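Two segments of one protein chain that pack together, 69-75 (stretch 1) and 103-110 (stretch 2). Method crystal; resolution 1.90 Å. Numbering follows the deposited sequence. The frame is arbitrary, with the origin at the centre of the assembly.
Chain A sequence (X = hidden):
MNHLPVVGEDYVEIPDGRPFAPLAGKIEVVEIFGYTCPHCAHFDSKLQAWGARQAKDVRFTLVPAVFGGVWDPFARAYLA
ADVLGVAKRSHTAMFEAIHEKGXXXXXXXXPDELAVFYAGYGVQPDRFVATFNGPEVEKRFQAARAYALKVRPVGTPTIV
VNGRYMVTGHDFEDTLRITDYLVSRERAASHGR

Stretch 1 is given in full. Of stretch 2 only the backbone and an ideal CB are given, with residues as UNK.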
# COMPACT_ATOMS: atom_id res chain seq x y z
N GLY A 69 -7.69 -2.80 14.74
CA GLY A 69 -9.10 -3.04 14.45
C GLY A 69 -9.36 -3.68 13.09
O GLY A 69 -8.74 -4.70 12.73
N VAL A 70 -10.27 -3.08 12.33
CA VAL A 70 -10.72 -3.66 11.07
C VAL A 70 -9.64 -3.69 10.00
O VAL A 70 -9.71 -4.47 9.07
CB VAL A 70 -11.99 -2.95 10.49
CG1 VAL A 70 -13.17 -3.08 11.47
CG2 VAL A 70 -11.71 -1.49 10.15
N TRP A 71 -8.65 -2.80 10.13
CA TRP A 71 -7.60 -2.70 9.13
C TRP A 71 -6.78 -3.98 9.06
O TRP A 71 -6.32 -4.37 7.99
CB TRP A 71 -6.65 -1.55 9.48
CG TRP A 71 -7.32 -0.20 9.52
CD1 TRP A 71 -8.07 0.35 10.54
CD2 TRP A 71 -7.31 0.77 8.47
NE1 TRP A 71 -8.48 1.62 10.19
CE2 TRP A 71 -8.04 1.89 8.92
CE3 TRP A 71 -6.72 0.80 7.20
CZ2 TRP A 71 -8.20 3.04 8.14
CZ3 TRP A 71 -6.87 1.94 6.43
CH2 TRP A 71 -7.61 3.03 6.90
N ASP A 72 -6.57 -4.62 10.21
CA ASP A 72 -5.54 -5.66 10.31
C ASP A 72 -5.85 -6.93 9.54
O ASP A 72 -4.98 -7.40 8.82
CB ASP A 72 -5.17 -5.96 11.77
CG ASP A 72 -4.39 -4.84 12.41
OD1 ASP A 72 -4.16 -3.80 11.77
OD2 ASP A 72 -3.99 -5.01 13.57
N PRO A 73 -7.08 -7.48 9.66
CA PRO A 73 -7.43 -8.61 8.81
C PRO A 73 -7.21 -8.34 7.33
O PRO A 73 -6.74 -9.22 6.59
CB PRO A 73 -8.93 -8.82 9.10
CG PRO A 73 -9.11 -8.35 10.47
CD PRO A 73 -8.18 -7.15 10.60
N PHE A 74 -7.52 -7.11 6.90
CA PHE A 74 -7.35 -6.78 5.49
C PHE A 74 -5.92 -6.54 5.10
O PHE A 74 -5.54 -6.77 3.94
CB PHE A 74 -8.26 -5.62 5.11
CG PHE A 74 -9.66 -6.01 5.03
CD1 PHE A 74 -10.12 -6.72 3.92
CD2 PHE A 74 -10.53 -5.77 6.10
CE1 PHE A 74 -11.46 -7.13 3.83
CE2 PHE A 74 -11.87 -6.18 6.01
CZ PHE A 74 -12.31 -6.88 4.85
N ALA A 75 -5.12 -6.08 6.06
CA ALA A 75 -3.69 -6.01 5.81
C ALA A 75 -3.17 -7.42 5.59
O ALA A 75 -2.38 -7.69 4.71
CB ALA A 75 -2.97 -5.40 7.00
N UNK A 103 -19.77 -7.74 -0.84
CA UNK A 103 -19.64 -9.19 -0.82
C UNK A 103 -18.55 -9.66 0.15
O UNK A 103 -18.43 -10.85 0.45
CB UNK A 103 -19.34 -9.70 -2.23
N UNK A 104 -17.74 -8.73 0.63
CA UNK A 104 -16.79 -9.05 1.68
C UNK A 104 -17.06 -7.98 2.75
O UNK A 104 -17.02 -6.79 2.46
CB UNK A 104 -15.34 -9.05 1.19
N UNK A 105 -17.35 -8.41 3.99
CA UNK A 105 -17.67 -7.46 5.06
C UNK A 105 -16.41 -6.79 5.63
O UNK A 105 -15.32 -7.36 5.59
CB UNK A 105 -18.43 -8.17 6.18
N UNK A 106 -16.55 -5.58 6.14
CA UNK A 106 -15.43 -4.95 6.84
C UNK A 106 -15.41 -5.50 8.28
O UNK A 106 -14.39 -6.03 8.75
CB UNK A 106 -15.55 -3.42 6.83
N UNK A 107 -16.55 -5.43 8.95
CA UNK A 107 -16.64 -5.84 10.34
C UNK A 107 -16.57 -7.35 10.46
O UNK A 107 -17.22 -8.07 9.71
CB UNK A 107 -17.93 -5.32 10.97
N UNK A 108 -15.72 -7.80 11.38
CA UNK A 108 -15.61 -9.20 11.79
C UNK A 108 -15.30 -10.12 10.63
O UNK A 108 -15.66 -11.30 10.67
CB UNK A 108 -16.90 -9.65 12.47
N UNK A 109 -14.66 -9.59 9.60
CA UNK A 109 -14.22 -10.43 8.50
C UNK A 109 -13.20 -11.43 9.04
O UNK A 109 -12.39 -11.11 9.91
CB UNK A 109 -13.63 -9.59 7.36
N UNK A 110 -13.26 -12.64 8.52
CA UNK A 110 -12.31 -13.65 8.92
C UNK A 110 -11.76 -14.43 7.74
O UNK A 110 -12.18 -14.23 6.59
CB UNK A 110 -12.96 -14.61 9.92

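Position 103 has no atom of stretch 1 within 5.5 Å of its ideal CB, so this contact sets no preference. The residue is Ser-103, chi1 p, which does not touch stretch 1.

At 104 the CA-to-CB bond points toward stretch 1, and the ideal CB lies 5.1 Å from Phe-74 CE1. The gap leaves room for roughly one more carbon against an aromatic rim, and phi/psi of -128/124 is an extended conformation that beta-branched residues tolerate well; valine, isoleucine, leucine or methionine would suit. The residue is Val-104, chi1 t, whose CG1 reaches Phe-74 CE1 at 3.8 Å, at the ring edge.

Position 105 points sideways with nothing within 5.5 Å of its ideal CB, so many side chains would fit; phi of -78° also admits proline. It is Pro-105. Its backbone makes the closer approach: the carbonyl O lies 3.1 Å from Phe-74 CZ, near the ring plane, and has no hydrogen-bond partner in the model.

The CB at 106 points sideways, yet the ideal CB is 4.7 Å from Phe-74 CE2 and 5.1 Å from Val-70 CB. Two apolar neighbours favour a medium-sized aliphatic chain, with leucine, isoleucine, valine or methionine all plausible. The deposited Ile-106 (chi1 m, chi2 t) sets CG2 3.7 Å from Val-70 CB. Water 1 donates to Val-70 O (2.9 Å from its oxygen) and to Ile-106 O (2.7 Å), linking two carbonyls.

Position 107 is the second residue of a type II turn spanning 106 to 109. Its CB points away, although the ideal CB is 5.3 Å from Val-70 CG1, so a short side chain would add little and a long flexible one could fold back. Glutamine, glutamate, lysine or methionine would serve. In Gln-107, chi1 and chi2 both m bring OE1 to 3.4 Å from Val-70 CG1, a packing contact.

At 108, phi/psi of 57/27 favours glycine or asparagine at the third turn position. CB points away, and Asn-108 makes no contact with stretch 1.

Position 109 is the most constrained: CB points toward stretch 1, with the ideal CB 3.9 Å from Phe-74 CZ and 5.1 Å from Pro-73 CB. A compact apolar residue suits, such as valine, alanine or perhaps isoleucine. Val-109, chi1 p, places CG1 against both neighbours, 3.6 Å from Pro-73 CB and 3.5 Å from Phe-74 CE2.

Position 110, phi/psi -136/178, precedes a helix; serine, threonine, aspartate, asparagine or glycine commonly occupy such N-caps. It is Gly-110.

Stretch 2, residues 103-110: SVPIQNVG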
# COMPACT_ATOMS: atom_id res chain seq x y z
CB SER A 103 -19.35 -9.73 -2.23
OG SER A 103 -18.17 -9.13 -2.72
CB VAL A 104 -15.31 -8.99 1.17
CG1 VAL A 104 -14.29 -9.09 2.33
CG2 VAL A 104 -15.02 -10.12 0.16
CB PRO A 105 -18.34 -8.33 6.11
CG PRO A 105 -17.67 -9.69 5.95
CD PRO A 105 -17.40 -9.81 4.45
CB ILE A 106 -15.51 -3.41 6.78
CG1 ILE A 106 -15.14 -2.93 5.38
CG2 ILE A 106 -14.56 -2.77 7.81
CD1 ILE A 106 -15.50 -1.48 5.09
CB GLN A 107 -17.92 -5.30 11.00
CG GLN A 107 -18.03 -3.77 10.94
CD GLN A 107 -16.90 -3.04 11.67
OE1 GLN A 107 -16.36 -2.05 11.17
NE2 GLN A 107 -16.56 -3.52 12.86
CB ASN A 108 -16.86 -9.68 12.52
CG ASN A 108 -17.16 -8.89 13.78
OD1 ASN A 108 -16.25 -8.48 14.52
ND2 ASN A 108 -18.44 -8.65 14.02
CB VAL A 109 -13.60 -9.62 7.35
CG1 VAL A 109 -12.18 -9.23 7.69
CG2 VAL A 109 -13.66 -10.42 6.05
O HOH W 1 -11.79 -6.49 9.43
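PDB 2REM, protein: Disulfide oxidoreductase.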